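Local coordinates for fumarylacetoacetate hydrolase (Burkholderia xenovorans, PDB 5TI1), which probably hydrolyses fumarylacetoacetate to fumarate and acetoacetate, the last step of phenylalanine and tyrosine breakdown, and binds a magnesium ion, at residues 375-380 with 389-394. Numbering follows the deposited sequence. Where two conformers were deposited one is given.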
# COMPACT_ATOMS: atom_id res chain seq x y z
N SER B 375 4.44 2.76 14.29
CA SER B 375 4.17 2.22 15.62
C SER B 375 2.73 2.47 16.07
O SER B 375 2.23 1.74 16.92
CB SER B 375 5.14 2.83 16.63
OG SER B 375 4.98 4.24 16.68
N GLY B 376 2.07 3.47 15.49
CA GLY B 376 0.95 4.11 16.14
C GLY B 376 1.42 5.25 17.03
O GLY B 376 2.57 5.31 17.45
N THR B 377 0.50 6.19 17.28
CA THR B 377 0.80 7.37 18.10
C THR B 377 1.41 6.98 19.43
O THR B 377 0.81 6.22 20.20
CB THR B 377 -0.47 8.19 18.35
OG1 THR B 377 -1.06 8.56 17.11
CG2 THR B 377 -0.12 9.46 19.14
N ILE B 378 2.58 7.53 19.73
CA ILE B 378 3.32 7.20 20.94
C ILE B 378 2.93 8.21 22.03
O ILE B 378 3.26 9.40 21.93
CB ILE B 378 4.83 7.21 20.69
CG1 ILE B 378 5.16 6.25 19.55
CG2 ILE B 378 5.58 6.85 21.97
CD1 ILE B 378 6.53 6.46 18.95
N SER B 379 2.23 7.74 23.05
CA SER B 379 1.82 8.59 24.16
C SER B 379 2.32 8.00 25.47
O SER B 379 2.24 6.78 25.69
CB SER B 379 0.30 8.76 24.20
OG SER B 379 -0.11 9.62 23.16
N GLY B 380 2.83 8.87 26.34
CA GLY B 380 3.45 8.44 27.56
C GLY B 380 2.54 8.57 28.77
O GLY B 380 1.33 8.75 28.65
N LEU B 389 -2.01 16.45 19.28
CA LEU B 389 -2.73 17.60 19.82
C LEU B 389 -4.11 17.19 20.30
O LEU B 389 -4.62 17.78 21.27
CB LEU B 389 -2.84 18.72 18.78
CG LEU B 389 -1.63 19.60 18.50
CD1 LEU B 389 -1.10 20.20 19.78
CD2 LEU B 389 -0.53 18.83 17.78
N LEU B 390 -4.73 16.20 19.65
CA LEU B 390 -6.00 15.67 20.13
C LEU B 390 -5.92 15.27 21.60
O LEU B 390 -6.81 15.60 22.40
CB LEU B 390 -6.44 14.49 19.26
CG LEU B 390 -7.66 13.72 19.79
CD1 LEU B 390 -8.92 14.58 19.69
CD2 LEU B 390 -7.84 12.38 19.07
N GLU B 391 -4.85 14.58 21.99
CA GLU B 391 -4.68 14.23 23.40
C GLU B 391 -4.18 15.42 24.21
O GLU B 391 -4.71 15.70 25.29
CB GLU B 391 -3.71 13.06 23.55
CG GLU B 391 -4.11 11.79 22.79
CD GLU B 391 -2.93 10.88 22.59
OE1 GLU B 391 -2.70 10.03 23.46
OE2 GLU B 391 -2.23 11.04 21.57
N LEU B 392 -3.16 16.11 23.71
CA LEU B 392 -2.53 17.18 24.49
C LEU B 392 -3.54 18.25 24.90
O LEU B 392 -3.44 18.80 26.00
CB LEU B 392 -1.38 17.80 23.69
CG LEU B 392 -0.19 16.88 23.45
CD1 LEU B 392 0.79 17.45 22.43
CD2 LEU B 392 0.52 16.55 24.77
N THR B 393 -4.53 18.54 24.05
CA THR B 393 -5.53 19.56 24.34
C THR B 393 -6.88 18.96 24.70
O THR B 393 -7.86 19.71 24.86
CB THR B 393 -5.69 20.52 23.16
OG1 THR B 393 -6.34 19.85 22.07
CG2 THR B 393 -4.34 21.01 22.68
N TRP B 394 -6.96 17.64 24.87
CA TRP B 394 -8.21 16.92 25.11
C TRP B 394 -9.31 17.42 24.18
O TRP B 394 -10.33 17.98 24.60
CB TRP B 394 -8.63 17.00 26.58
CG TRP B 394 -9.53 15.86 26.97
CD1 TRP B 394 -10.88 15.92 27.21
CD2 TRP B 394 -9.16 14.48 27.15
NE1 TRP B 394 -11.36 14.67 27.54
CE2 TRP B 394 -10.33 13.78 27.51
CE3 TRP B 394 -7.95 13.79 27.05
CZ2 TRP B 394 -10.32 12.41 27.77
CZ3 TRP B 394 -7.95 12.42 27.30
CH2 TRP B 394 -9.12 11.75 27.65
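E391 reaches from the short helix 389-392 to S379 and T377 in the loop that follows strand 372-374, and its carboxylate links loop 375-380 to H160 and N163 of helix 158-168. From CB, which already points toward the loop, CG turns away from the carbonyl carbon to lie beside the backbone N (chi1 -57°), and the chain then runs extended, so that E391 CD arrives 3.1 Å from S379 OG. OE1 accepts the bond across the contact: S379 OG donates to E391 OE1 over 2.6 Å, a short approach on the syn side, 24° out of the carboxylate plane. S379 CB follows at 3.3 Å from E391 OE1, and N163 gives this oxygen a second hydrogen bond. S379 OG also lies 3.0 Å from E391 OE2, so the hydroxyl sits near both oxygens while its bond goes to OE1. E391 OE2 meets a methyl group as well, T377 CG2, at 3.6 Å; it is also bonded to S388 OG and, weakly, to H160 ND1.

A carboxylate oxygen near a histidine ND1, here in a weak hydrogen bond, recalls the Glu-His pair of the FAH family, in which the histidine is the proposed general base; H160 is the predicted proton acceptor here. With both its oxygens engaged and all three touching residues buried, the arrangement is consistent with E391 helping to orient that imidazole.

S379 is held from its own side as well, since its OG is hydrogen-bonded to G387 N. In T377, a predicted substrate-binding residue, OG1 lies beside the backbone N (chi1 -57°) and CG2 anti to it, which sets the methyl against E391 OE2. Its side chain also touches E226, a magnesium ligand, and its nearest atom is about 5 Å from the bound magnesium ion. Behind E391 the helix ends in a Schellman motif, with W394 N bonded to E391 O over 3.0 Å.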